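Long-range contacts in transcriptional regulator, LacI family (PDB 3JY6), which probably binds regulatory DNA sequences and controls transcription, as LacI-family regulators generally do: residues A[8-13]-A[66-71]; A[34-39]-A[246-251]; A[100-105]-A[258-263]; A[123-128]-A[176-181]; A[183-188]-A[211-216]. All coordinates share one frame; numbering follows the deposited sequence.

Interaction 1 of 5, residues A[8-13]-A[66-71]; sequences KLIAVI and GLILQS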
# COMPACT_ATOMS: atom_id res chain seq x y z
N LYS A 8 -26.68 -0.35 2.05
CA LYS A 8 -25.94 0.85 1.66
C LYS A 8 -24.43 0.59 1.63
O LYS A 8 -23.61 1.51 1.73
CB LYS A 8 -26.26 2.02 2.60
CG LYS A 8 -27.74 2.16 2.93
CD LYS A 8 -28.12 3.57 3.37
CE LYS A 8 -27.97 4.56 2.23
NZ LYS A 8 -28.34 5.96 2.60
N LEU A 9 -24.08 -0.69 1.48
CA LEU A 9 -22.70 -1.12 1.39
C LEU A 9 -22.37 -1.37 -0.07
O LEU A 9 -23.09 -2.08 -0.77
CB LEU A 9 -22.47 -2.42 2.15
CG LEU A 9 -22.52 -2.42 3.67
CD1 LEU A 9 -22.08 -3.79 4.18
CD2 LEU A 9 -21.62 -1.33 4.20
N ILE A 10 -21.27 -0.77 -0.53
CA ILE A 10 -20.81 -0.94 -1.90
C ILE A 10 -19.53 -1.76 -1.85
O ILE A 10 -18.57 -1.39 -1.17
CB ILE A 10 -20.52 0.42 -2.57
CG1 ILE A 10 -21.79 1.26 -2.59
CG2 ILE A 10 -20.01 0.20 -4.01
CD1 ILE A 10 -22.98 0.60 -3.30
N ALA A 11 -19.51 -2.88 -2.55
CA ALA A 11 -18.32 -3.73 -2.58
C ALA A 11 -17.32 -3.21 -3.59
O ALA A 11 -17.67 -2.86 -4.71
CB ALA A 11 -18.70 -5.18 -2.92
N VAL A 12 -16.06 -3.17 -3.19
CA VAL A 12 -15.02 -2.73 -4.10
C VAL A 12 -14.00 -3.86 -4.16
O VAL A 12 -13.39 -4.19 -3.15
CB VAL A 12 -14.36 -1.44 -3.60
CG1 VAL A 12 -13.37 -0.93 -4.64
CG2 VAL A 12 -15.44 -0.37 -3.30
N ILE A 13 -13.84 -4.48 -5.32
CA ILE A 13 -12.87 -5.57 -5.42
C ILE A 13 -11.65 -5.10 -6.21
O ILE A 13 -11.77 -4.77 -7.39
CB ILE A 13 -13.45 -6.83 -6.14
CG1 ILE A 13 -14.63 -7.40 -5.36
CG2 ILE A 13 -12.40 -7.92 -6.23
CD1 ILE A 13 -15.24 -8.68 -6.02
N GLY A 66 -23.94 -2.53 -4.48
CA GLY A 66 -23.21 -2.19 -5.69
C GLY A 66 -21.84 -2.81 -5.74
O GLY A 66 -21.29 -3.23 -4.71
N LEU A 67 -21.27 -2.86 -6.93
CA LEU A 67 -19.96 -3.44 -7.13
C LEU A 67 -19.09 -2.55 -8.01
O LEU A 67 -19.49 -2.16 -9.10
CB LEU A 67 -20.09 -4.83 -7.80
CG LEU A 67 -18.80 -5.51 -8.28
CD1 LEU A 67 -17.89 -5.74 -7.09
CD2 LEU A 67 -19.11 -6.82 -8.97
N ILE A 68 -17.91 -2.22 -7.50
CA ILE A 68 -16.96 -1.44 -8.28
C ILE A 68 -15.85 -2.46 -8.52
O ILE A 68 -15.24 -2.99 -7.58
CB ILE A 68 -16.45 -0.22 -7.52
CG1 ILE A 68 -17.63 0.72 -7.21
CG2 ILE A 68 -15.41 0.50 -8.35
CD1 ILE A 68 -17.26 2.03 -6.57
N LEU A 69 -15.63 -2.76 -9.79
CA LEU A 69 -14.67 -3.79 -10.16
C LEU A 69 -13.34 -3.31 -10.73
O LEU A 69 -13.29 -2.72 -11.81
CB LEU A 69 -15.35 -4.73 -11.15
CG LEU A 69 -14.75 -6.08 -11.52
CD1 LEU A 69 -14.78 -7.00 -10.30
CD2 LEU A 69 -15.56 -6.69 -12.67
N GLN A 70 -12.26 -3.56 -10.00
CA GLN A 70 -10.93 -3.17 -10.47
C GLN A 70 -10.12 -4.46 -10.46
O GLN A 70 -8.99 -4.50 -9.96
CB GLN A 70 -10.31 -2.13 -9.52
CG GLN A 70 -9.06 -1.42 -10.07
CD GLN A 70 -7.76 -2.02 -9.57
OE1 GLN A 70 -7.52 -2.07 -8.36
NE2 GLN A 70 -6.92 -2.46 -10.49
N SER A 71 -10.72 -5.52 -10.99
CA SER A 71 -10.08 -6.83 -11.02
C SER A 71 -10.17 -7.59 -12.35
O SER A 71 -10.43 -7.00 -13.40
CB SER A 71 -10.60 -7.68 -9.87
OG SER A 71 -11.84 -7.16 -9.41

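Interaction 2 of 5, residues A[34-39]-A[246-251]; sequences ESRGYI and IMLRQL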
# COMPACT_ATOMS: atom_id res chain seq x y z
N GLU A 34 -19.43 8.55 0.74
CA GLU A 34 -19.77 9.08 2.06
C GLU A 34 -20.77 10.23 1.96
O GLU A 34 -21.66 10.35 2.79
CB GLU A 34 -18.50 9.57 2.77
CG GLU A 34 -18.68 10.03 4.22
CD GLU A 34 -19.47 11.33 4.35
OE1 GLU A 34 -19.11 12.34 3.69
OE2 GLU A 34 -20.45 11.36 5.13
N SER A 35 -20.63 11.06 0.94
CA SER A 35 -21.52 12.20 0.77
C SER A 35 -22.98 11.79 0.69
O SER A 35 -23.86 12.64 0.78
CB SER A 35 -21.14 12.99 -0.48
OG SER A 35 -21.39 12.24 -1.66
N ARG A 36 -23.25 10.50 0.52
CA ARG A 36 -24.62 10.03 0.42
C ARG A 36 -24.99 8.87 1.34
O ARG A 36 -25.99 8.18 1.11
CB ARG A 36 -24.95 9.69 -1.04
CG ARG A 36 -24.78 10.88 -1.97
CD ARG A 36 -25.43 10.63 -3.32
NE ARG A 36 -25.10 11.68 -4.29
CZ ARG A 36 -25.49 11.66 -5.57
NH1 ARG A 36 -26.22 10.65 -6.02
NH2 ARG A 36 -25.15 12.64 -6.39
N GLY A 37 -24.20 8.66 2.39
CA GLY A 37 -24.51 7.59 3.33
C GLY A 37 -24.08 6.20 2.95
O GLY A 37 -24.35 5.24 3.66
N TYR A 38 -23.42 6.07 1.80
CA TYR A 38 -22.96 4.77 1.36
C TYR A 38 -21.57 4.50 1.93
O TYR A 38 -20.80 5.42 2.22
CB TYR A 38 -22.97 4.73 -0.17
CG TYR A 38 -24.37 4.53 -0.74
CD1 TYR A 38 -24.94 3.25 -0.82
CD2 TYR A 38 -25.15 5.62 -1.13
CE1 TYR A 38 -26.26 3.07 -1.29
CE2 TYR A 38 -26.46 5.45 -1.59
CZ TYR A 38 -27.01 4.17 -1.67
OH TYR A 38 -28.31 3.98 -2.09
N ILE A 39 -21.26 3.23 2.11
CA ILE A 39 -19.97 2.86 2.67
C ILE A 39 -19.22 1.88 1.79
O ILE A 39 -19.71 0.79 1.51
CB ILE A 39 -20.16 2.25 4.06
CG1 ILE A 39 -20.85 3.26 4.95
CG2 ILE A 39 -18.81 1.85 4.65
CD1 ILE A 39 -21.21 2.72 6.29
N ILE A 246 -20.29 7.59 -10.63
CA ILE A 246 -21.12 6.84 -11.57
C ILE A 246 -22.02 5.89 -10.78
O ILE A 246 -23.21 5.77 -11.06
CB ILE A 246 -20.22 6.04 -12.55
CG1 ILE A 246 -19.44 7.01 -13.46
CG2 ILE A 246 -21.07 5.11 -13.38
CD1 ILE A 246 -18.45 6.33 -14.38
N MET A 247 -21.45 5.22 -9.78
CA MET A 247 -22.22 4.28 -8.96
C MET A 247 -23.41 4.98 -8.31
O MET A 247 -24.53 4.47 -8.36
CB MET A 247 -21.32 3.66 -7.89
CG MET A 247 -22.02 2.73 -6.86
SD MET A 247 -22.85 1.31 -7.60
CE MET A 247 -23.77 0.80 -6.50
N LEU A 248 -23.18 6.14 -7.72
CA LEU A 248 -24.26 6.87 -7.08
C LEU A 248 -25.35 7.21 -8.09
O LEU A 248 -26.52 7.31 -7.73
CB LEU A 248 -23.72 8.14 -6.44
CG LEU A 248 -22.76 7.92 -5.26
CD1 LEU A 248 -22.33 9.28 -4.71
CD2 LEU A 248 -23.46 7.12 -4.17
N ARG A 249 -24.97 7.40 -9.35
CA ARG A 249 -25.95 7.72 -10.39
C ARG A 249 -26.78 6.48 -10.68
O ARG A 249 -27.98 6.58 -10.93
CB ARG A 249 -25.24 8.20 -11.66
CG ARG A 249 -24.79 9.65 -11.61
CD ARG A 249 -23.90 10.00 -12.79
NE ARG A 249 -24.57 9.78 -14.08
CZ ARG A 249 -23.91 9.68 -15.23
NH1 ARG A 249 -22.59 9.77 -15.24
NH2 ARG A 249 -24.56 9.49 -16.37
N GLN A 250 -26.16 5.31 -10.63
CA GLN A 250 -26.89 4.06 -10.87
C GLN A 250 -27.81 3.78 -9.67
O GLN A 250 -28.95 3.35 -9.84
CB GLN A 250 -25.93 2.88 -11.08
CG GLN A 250 -24.94 3.01 -12.25
CD GLN A 250 -23.88 1.89 -12.25
OE1 GLN A 250 -23.20 1.68 -11.25
NE2 GLN A 250 -23.75 1.18 -13.36
N LEU A 251 -27.31 4.05 -8.46
CA LEU A 251 -28.06 3.83 -7.22
C LEU A 251 -29.26 4.76 -7.12
O LEU A 251 -30.25 4.45 -6.44
CB LEU A 251 -27.17 4.05 -6.00
CG LEU A 251 -26.11 2.98 -5.74
CD1 LEU A 251 -25.14 3.46 -4.66
CD2 LEU A 251 -26.79 1.68 -5.32
O HOH W 1 -27.47 7.99 -4.88

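Interaction 3 of 5, residues A[100-105]-A[258-263]; sequences WPQVVT and PEKMVI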
# COMPACT_ATOMS: atom_id res chain seq x y z
N TRP A 100 -21.15 -2.68 -18.62
CA TRP A 100 -21.44 -1.68 -17.61
C TRP A 100 -20.54 -0.46 -17.82
O TRP A 100 -19.61 -0.52 -18.62
CB TRP A 100 -21.28 -2.27 -16.20
CG TRP A 100 -20.13 -3.21 -16.04
CD1 TRP A 100 -18.81 -2.88 -16.06
CD2 TRP A 100 -20.19 -4.63 -15.86
NE1 TRP A 100 -18.04 -4.01 -15.89
CE2 TRP A 100 -18.87 -5.09 -15.74
CE3 TRP A 100 -21.24 -5.55 -15.73
CZ2 TRP A 100 -18.56 -6.45 -15.57
CZ3 TRP A 100 -20.94 -6.89 -15.55
CH2 TRP A 100 -19.60 -7.33 -15.44
N PRO A 101 -20.83 0.66 -17.15
CA PRO A 101 -19.98 1.85 -17.35
C PRO A 101 -18.55 1.58 -16.88
O PRO A 101 -18.33 0.77 -15.98
CB PRO A 101 -20.66 2.92 -16.48
CG PRO A 101 -22.10 2.43 -16.35
CD PRO A 101 -21.94 0.94 -16.21
N GLN A 102 -17.58 2.26 -17.49
CA GLN A 102 -16.18 2.09 -17.12
C GLN A 102 -15.42 3.39 -16.92
O GLN A 102 -15.70 4.40 -17.55
CB GLN A 102 -15.41 1.34 -18.19
CG GLN A 102 -15.79 -0.06 -18.47
CD GLN A 102 -15.02 -0.55 -19.67
OE1 GLN A 102 -15.25 -0.09 -20.79
NE2 GLN A 102 -14.08 -1.45 -19.44
N VAL A 103 -14.41 3.31 -16.06
CA VAL A 103 -13.53 4.42 -15.77
C VAL A 103 -12.14 3.90 -16.12
O VAL A 103 -11.63 2.95 -15.50
CB VAL A 103 -13.60 4.84 -14.29
CG1 VAL A 103 -12.61 5.99 -14.01
CG2 VAL A 103 -15.02 5.26 -13.94
N VAL A 104 -11.51 4.52 -17.11
CA VAL A 104 -10.20 4.08 -17.54
C VAL A 104 -9.22 5.23 -17.80
O VAL A 104 -9.59 6.41 -17.81
CB VAL A 104 -10.29 3.26 -18.86
CG1 VAL A 104 -11.30 2.13 -18.71
CG2 VAL A 104 -10.68 4.18 -20.02
N THR A 105 -7.97 4.84 -18.03
CA THR A 105 -6.88 5.76 -18.33
C THR A 105 -6.63 5.69 -19.84
O THR A 105 -6.88 4.66 -20.47
CB THR A 105 -5.57 5.33 -17.61
OG1 THR A 105 -5.78 5.29 -16.20
CG2 THR A 105 -4.43 6.29 -17.94
N PRO A 258 -23.50 2.24 -20.84
CA PRO A 258 -22.22 1.56 -20.61
C PRO A 258 -21.06 2.08 -21.45
O PRO A 258 -20.53 1.37 -22.31
CB PRO A 258 -22.55 0.11 -20.93
CG PRO A 258 -23.50 0.28 -22.12
CD PRO A 258 -24.40 1.41 -21.67
N GLU A 259 -20.66 3.33 -21.22
CA GLU A 259 -19.55 3.92 -21.96
C GLU A 259 -18.34 4.12 -21.03
O GLU A 259 -18.46 3.96 -19.81
CB GLU A 259 -19.98 5.23 -22.60
CG GLU A 259 -20.88 6.09 -21.72
CD GLU A 259 -21.89 6.90 -22.53
OE1 GLU A 259 -22.84 7.44 -21.92
OE2 GLU A 259 -21.74 7.00 -23.76
N LYS A 260 -17.20 4.45 -21.62
CA LYS A 260 -15.98 4.65 -20.86
C LYS A 260 -15.71 6.12 -20.56
O LYS A 260 -15.86 6.98 -21.43
CB LYS A 260 -14.78 4.07 -21.62
CG LYS A 260 -15.13 2.84 -22.46
CD LYS A 260 -13.92 1.93 -22.69
CE LYS A 260 -12.81 2.60 -23.47
NZ LYS A 260 -11.74 1.61 -23.75
N MET A 261 -15.33 6.40 -19.32
CA MET A 261 -15.00 7.75 -18.90
C MET A 261 -13.49 7.73 -18.82
O MET A 261 -12.91 6.95 -18.06
CB MET A 261 -15.60 8.07 -17.53
CG MET A 261 -15.07 9.33 -16.89
SD MET A 261 -15.93 9.66 -15.34
CE MET A 261 -15.91 11.48 -15.34
N VAL A 262 -12.85 8.57 -19.62
CA VAL A 262 -11.41 8.62 -19.65
C VAL A 262 -10.82 9.67 -18.74
O VAL A 262 -11.12 10.86 -18.85
CB VAL A 262 -10.90 8.84 -21.10
CG1 VAL A 262 -11.43 10.13 -21.64
CG2 VAL A 262 -9.38 8.83 -21.14
N ILE A 263 -9.98 9.21 -17.81
CA ILE A 263 -9.28 10.07 -16.88
C ILE A 263 -7.84 10.08 -17.41
O ILE A 263 -7.08 9.14 -17.19
CB ILE A 263 -9.29 9.49 -15.45
CG1 ILE A 263 -10.73 9.38 -14.93
CG2 ILE A 263 -8.45 10.37 -14.53
CD1 ILE A 263 -11.45 10.70 -14.79

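Interaction 4 of 5, residues A[123-128]-A[176-181]; sequences YQHVVV and ITQNDQ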
# COMPACT_ATOMS: atom_id res chain seq x y z
N TYR A 123 16.68 10.43 -25.78
CA TYR A 123 16.54 9.01 -25.46
C TYR A 123 15.79 8.29 -26.58
O TYR A 123 14.56 8.34 -26.65
CB TYR A 123 15.79 8.87 -24.13
CG TYR A 123 16.47 9.60 -22.99
CD1 TYR A 123 17.55 9.04 -22.33
CD2 TYR A 123 16.04 10.88 -22.60
CE1 TYR A 123 18.21 9.72 -21.31
CE2 TYR A 123 16.69 11.58 -21.59
CZ TYR A 123 17.78 11.00 -20.95
OH TYR A 123 18.45 11.68 -19.96
N GLN A 124 16.53 7.61 -27.45
CA GLN A 124 15.93 6.91 -28.59
C GLN A 124 15.69 5.43 -28.33
O GLN A 124 14.87 4.79 -28.99
CB GLN A 124 16.86 7.05 -29.80
CG GLN A 124 17.44 8.44 -30.00
CD GLN A 124 16.53 9.35 -30.79
OE1 GLN A 124 16.40 9.21 -32.01
NE2 GLN A 124 15.88 10.28 -30.11
N HIS A 125 16.41 4.89 -27.36
CA HIS A 125 16.32 3.47 -27.03
C HIS A 125 15.46 3.23 -25.79
O HIS A 125 15.84 3.61 -24.68
CB HIS A 125 17.73 2.92 -26.83
CG HIS A 125 17.77 1.52 -26.33
ND1 HIS A 125 18.65 1.12 -25.34
CD2 HIS A 125 17.07 0.42 -26.67
CE1 HIS A 125 18.48 -0.16 -25.09
NE2 HIS A 125 17.52 -0.61 -25.88
N VAL A 126 14.31 2.60 -25.98
CA VAL A 126 13.42 2.34 -24.85
C VAL A 126 13.47 0.89 -24.39
O VAL A 126 13.36 -0.04 -25.19
CB VAL A 126 11.97 2.71 -25.19
CG1 VAL A 126 11.11 2.65 -23.92
CG2 VAL A 126 11.91 4.09 -25.81
N VAL A 127 13.66 0.72 -23.09
CA VAL A 127 13.72 -0.60 -22.49
C VAL A 127 12.45 -0.73 -21.66
O VAL A 127 12.32 -0.12 -20.60
CB VAL A 127 14.96 -0.75 -21.58
CG1 VAL A 127 14.93 -2.10 -20.85
CG2 VAL A 127 16.23 -0.65 -22.42
N VAL A 128 11.51 -1.51 -22.18
CA VAL A 128 10.23 -1.71 -21.52
C VAL A 128 10.29 -2.83 -20.48
O VAL A 128 10.67 -3.96 -20.80
CB VAL A 128 9.14 -2.07 -22.55
CG1 VAL A 128 7.80 -2.17 -21.86
CG2 VAL A 128 9.11 -1.03 -23.66
N ILE A 176 19.66 -2.40 -21.08
CA ILE A 176 19.95 -0.97 -20.96
C ILE A 176 21.33 -0.63 -21.52
O ILE A 176 21.53 0.40 -22.17
CB ILE A 176 19.92 -0.51 -19.48
CG1 ILE A 176 18.49 -0.47 -18.96
CG2 ILE A 176 20.58 0.86 -19.33
CD1 ILE A 176 18.39 -0.06 -17.50
N THR A 177 22.28 -1.52 -21.27
CA THR A 177 23.66 -1.31 -21.65
C THR A 177 24.17 -1.86 -22.99
O THR A 177 25.37 -1.75 -23.27
CB THR A 177 24.55 -1.87 -20.53
OG1 THR A 177 25.83 -1.26 -20.58
CG2 THR A 177 24.70 -3.38 -20.68
N GLN A 178 23.30 -2.43 -23.82
CA GLN A 178 23.78 -3.00 -25.07
C GLN A 178 24.38 -2.03 -26.08
O GLN A 178 25.36 -2.36 -26.75
CB GLN A 178 22.69 -3.85 -25.75
CG GLN A 178 21.44 -3.12 -26.15
CD GLN A 178 20.44 -4.03 -26.84
OE1 GLN A 178 20.64 -5.25 -26.91
NE2 GLN A 178 19.35 -3.45 -27.35
N ASN A 179 23.82 -0.84 -26.22
CA ASN A 179 24.39 0.11 -27.17
C ASN A 179 24.59 1.52 -26.59
O ASN A 179 24.36 1.75 -25.40
CB ASN A 179 23.57 0.16 -28.47
CG ASN A 179 22.08 0.31 -28.23
OD1 ASN A 179 21.63 1.29 -27.62
ND2 ASN A 179 21.29 -0.65 -28.72
N ASP A 180 25.02 2.44 -27.44
CA ASP A 180 25.26 3.81 -27.01
C ASP A 180 24.08 4.77 -27.08
O ASP A 180 24.18 5.90 -26.60
CB ASP A 180 26.44 4.40 -27.77
CG ASP A 180 27.76 3.77 -27.37
OD1 ASP A 180 27.88 3.33 -26.21
OD2 ASP A 180 28.68 3.73 -28.22
N GLN A 181 22.98 4.33 -27.68
CA GLN A 181 21.81 5.18 -27.76
C GLN A 181 21.37 5.57 -26.35
O GLN A 181 21.42 4.73 -25.45
CB GLN A 181 20.67 4.45 -28.50
CG GLN A 181 20.70 4.67 -30.01
CD GLN A 181 19.71 3.81 -30.80
OE1 GLN A 181 18.58 3.56 -30.37
NE2 GLN A 181 20.13 3.38 -31.99

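Interaction 5 of 5, residues A[183-188]-A[211-216]; sequences TVAFAL and VTATGF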
# COMPACT_ATOMS: atom_id res chain seq x y z
N THR A 183 19.18 5.90 -23.37
CA THR A 183 18.13 4.95 -23.05
C THR A 183 17.19 5.34 -21.92
O THR A 183 17.60 5.96 -20.94
CB THR A 183 18.77 3.60 -22.67
OG1 THR A 183 19.65 3.18 -23.72
CG2 THR A 183 17.70 2.53 -22.44
N VAL A 184 15.92 4.96 -22.06
CA VAL A 184 14.90 5.18 -21.04
C VAL A 184 14.39 3.81 -20.59
O VAL A 184 13.90 3.03 -21.42
CB VAL A 184 13.62 5.87 -21.55
CG1 VAL A 184 13.07 6.80 -20.48
CG2 VAL A 184 13.85 6.54 -22.87
N ALA A 185 14.50 3.52 -19.30
CA ALA A 185 13.97 2.27 -18.77
C ALA A 185 12.52 2.68 -18.44
O ALA A 185 12.30 3.55 -17.60
CB ALA A 185 14.73 1.86 -17.52
N PHE A 186 11.55 2.06 -19.12
CA PHE A 186 10.13 2.39 -18.95
C PHE A 186 9.34 1.24 -18.30
O PHE A 186 9.09 0.21 -18.92
CB PHE A 186 9.57 2.73 -20.34
CG PHE A 186 8.30 3.56 -20.34
CD1 PHE A 186 8.07 4.45 -21.40
CD2 PHE A 186 7.32 3.40 -19.38
CE1 PHE A 186 6.88 5.16 -21.49
CE2 PHE A 186 6.12 4.10 -19.45
CZ PHE A 186 5.90 4.98 -20.51
N ALA A 187 8.97 1.43 -17.04
CA ALA A 187 8.20 0.43 -16.30
C ALA A 187 6.71 0.63 -16.58
O ALA A 187 6.18 1.74 -16.44
CB ALA A 187 8.48 0.56 -14.80
N LEU A 188 6.04 -0.44 -16.99
CA LEU A 188 4.61 -0.38 -17.28
C LEU A 188 3.77 -0.54 -16.02
O LEU A 188 2.57 -0.28 -16.04
CB LEU A 188 4.24 -1.45 -18.31
CG LEU A 188 4.11 -0.96 -19.75
CD1 LEU A 188 5.24 -0.00 -20.11
CD2 LEU A 188 4.09 -2.17 -20.66
N VAL A 211 21.26 7.46 -19.65
CA VAL A 211 20.21 6.55 -19.23
C VAL A 211 19.29 7.21 -18.20
O VAL A 211 19.75 7.69 -17.17
CB VAL A 211 20.79 5.29 -18.56
CG1 VAL A 211 19.65 4.37 -18.13
CG2 VAL A 211 21.73 4.59 -19.51
N THR A 212 18.00 7.24 -18.49
CA THR A 212 17.04 7.82 -17.56
C THR A 212 15.95 6.76 -17.31
O THR A 212 16.05 5.64 -17.78
CB THR A 212 16.42 9.14 -18.11
OG1 THR A 212 15.71 9.80 -17.05
CG2 THR A 212 15.45 8.87 -19.24
N ALA A 213 14.91 7.10 -16.56
CA ALA A 213 13.86 6.12 -16.30
C ALA A 213 12.54 6.77 -15.97
O ALA A 213 12.50 7.85 -15.39
CB ALA A 213 14.27 5.19 -15.17
N THR A 214 11.46 6.09 -16.32
CA THR A 214 10.12 6.58 -16.08
C THR A 214 9.20 5.38 -15.95
O THR A 214 9.66 4.23 -15.95
CB THR A 214 9.65 7.43 -17.27
OG1 THR A 214 8.37 8.01 -16.98
CG2 THR A 214 9.56 6.55 -18.51
N GLY A 215 7.91 5.64 -15.87
CA GLY A 215 6.94 4.58 -15.77
C GLY A 215 5.63 5.06 -15.17
O GLY A 215 5.49 6.25 -14.84
N PHE A 216 4.68 4.15 -15.06
CA PHE A 216 3.38 4.45 -14.46
C PHE A 216 3.57 4.17 -12.98
O PHE A 216 3.79 3.02 -12.58
CB PHE A 216 2.31 3.55 -15.05
CG PHE A 216 1.97 3.87 -16.48
CD1 PHE A 216 0.80 4.55 -16.79
CD2 PHE A 216 2.83 3.50 -17.52
CE1 PHE A 216 0.48 4.86 -18.12
CE2 PHE A 216 2.53 3.81 -18.83
CZ PHE A 216 1.35 4.49 -19.14

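Interaction 1 of 5, residues A[8-13]-A[66-71]
The backbone of G66 lies against the side chain of I10, with CD1 3.5 Å from G66 N on the peptide before it and CG2 3.7 Å from G66 O on the peptide after it. The I10 chi2 of -58° folds CD1 onto the glycine, where a side chain on residue 66 would run into this methyl. I10, V12 and I68 share this side of the sheet, and I10 CG2 continues onto I68 CG1 at 4.0 Å. An alanine at I10 would probably open a gap over G66 and leave I68 CG1 without its neighbouring methyl. On the opposite face, I13 crosses L67 obliquely, its CG1 4.0 Å from L67 CD1, with A11 beside them and L69 beyond. Between the faces a parallel ladder joins the strands: A11 N to G66 O, I68 N to A11 O, I13 N to I68 O and Q70 N to I13 O. The last bond, Q70 N to I13 O, is 2.9 Å long. S71 OG also lies 3.1 Å from I13 O, and has a weak hydrogen bond to E52 as a competing partner. Helix 20-34 packs on the I10 side and helix 49-60 on the A11 side. Parallel strands between two helical layers, with 9-14 lying between 39-44 and 66-70, are characteristic of the Rossmann-like domains of the periplasmic-binding-protein fold.

Interaction 2 of 5, residues A[34-39]-A[246-251]
One water links L248 to R36, giving a hydrogen bond to L248 O at 3.1 Å and accepting one from R36 NH1 at 3.2 Å in the plane of the guanidinium. The rest of the contact is apolar. R36 is extended from CG to NE, which lays its chain across the leucine: L248 CB sits over one face of the guanidinium, 3.6 Å from NH1, and L248 CD1 is 3.7 Å from R36 CD. The other methyl, L248 CD2, turns to Y38 CD2 at 3.8 Å as the two side chains slide past each other in opposite directions. Y38 and L251 instead meet tip to tip, L251 CD1 resting over the centre of the ring, 3.5 Å above its plane, in a CH-pi contact. G37, with positive phi, closes helix 20-34 in a Schellman motif and turns the chain toward Y38. Helix 236-251 thus packs against the C-terminal end of helix 20-34, L248 also touching I32 and L33, while Y38 and L251 both reach I10 of strand 9-14.

Interaction 3 of 5, residues A[100-105]-A[258-263]
W100 meets P258 through its backbone, W100 C lying 3.7 Å from P258 CB, while the indole packs on P75 and V78 of helix 75-82. P101 CA makes a bent CA-H...O contact with E259 O. Q102 begins the regular pairing: its N donates to E259 O at 3.0 Å, almost straight at 171°, and its O receives M261 N at 2.7 Å. The Q102 side chain lies beside that of K260, both pointing the same way; the lysine carries its NZ on to a salt bridge with E94. V103 faces the other side of the sheet, with CG1 anti to the backbone N (chi1 178°) and 4.0 Å from I263 CG1, the two side chains crossing at a slant. V104 then uses both backbone atoms: its N donates to M261 O at 3.0 Å, and its O takes I263 N at 2.8 Å and 175°. At T105 the pairing fades to a CA contact with I263 O, and T105 OG1 bonds instead to Q234. Strand 260-262 is the outermost strand of this sheet within the chain, and 102-104 separates it from 88-91, to which P101 and V103 bond through their backbones. Helix 236-251 covers the P101 and V103 side through Q250 and I246, and beyond T105 the chain enters helix 107-119 of the other domain.

Interaction 4 of 5, residues A[123-128]-A[176-181]
The start of strand 125-131 passes the end of helix 165-177 and the loop after it, H125 and Q181 coming within 5.8 Å at their CA atoms and V127 and I176 within 6.4 Å. H125 carries the contact. Its CG stands anti to the backbone N (chi1 173°), and the ring lies within the curve of the loop. There I176 O lies at the ring edge, N179 OD1 is 3.8 Å from ND1, and Q178 NE2 is 3.7 Å from NE2. The Q178 side chain crosses the histidine at about a right angle, with its amide plane 26° from the ring plane, whereas that of N179 is turned 65°. The bonds that hold the imidazole come from outside: NE2 pairs with D154 and ND1 with T183 OG1. Nearer the backbone, H125 CB packs on Q181 CB at 3.7 Å. Further along, V127 CG2 rests 4.0 Å from I176 CA. An alanine in place of H125 would keep the CB contact but would probably leave D154 and T183 without their imidazole partner and open a gap inside the loop. A helix packed on a parallel sheet, its C-terminal loop leading into strand 183-187 beside 125-131, is the alpha/beta layering of a Rossmann-like domain.

Interaction 5 of 5, residues A[183-188]-A[211-216]
F186 and T214 face the same side of two neighbouring parallel strands in the Rossmann-like sheet of the second domain, where 211-215 is an outermost strand within the chain. From F186 CB the ring leaves with CG anti to the backbone N (chi1 -159°), alongside T214. CG meets T214 CG2 at 3.7 Å, and CD1 is within 3.9 Å of the same methyl, which sits over one face of the ring, displaced toward the rim, in a CH-pi contact. CD2 passes G215 CA at 3.8 Å. CE2 reaches F216 CE2 at 3.7 Å, and CZ, the tip, lies near the same F216 CE2, which approaches the F186 ring at its edge. T214 OG1 bonds to T230 O. Further back on this face V184 lies beside T212, their CG1 and CG2 only 3.4 Å apart, a tight fit, and helix 107-119 covers both through F118. On the opposite face the small side chains of A185 and A213 meet CB to CB. Five backbone bonds join the strands, from T212 N to T183 O through to F216 N to A187 O. A CB on G215 would collide with A187 O, and at these backbone angles also with the carbonyl oxygen of T214. A187 O accepts F216 N at 3.2 Å and also lies in the plane of the F216 ring at its edge, 3.9 Å from CD2.

In the fold
Interactions 1, 2 and 3 belong to one domain, interactions 4 and 5 to the other; the centres of 1 and 4 are 42 Å apart. Within the first domain, interaction 2 joins interaction 1 through I39, whose backbone pairs with K8 and I10, and meets interaction 3 where I246 CD1 lies 3.6 Å from V103 CG2. In the second domain V127 O and F186 N, 2.7 Å apart, tie 4 to 5. Of interactions 1 to 3, interaction 3 lies closest to interaction 5, about 5 Å at the nearest atoms. Other LacI-family regulators bind their effector in the cleft between the two domains.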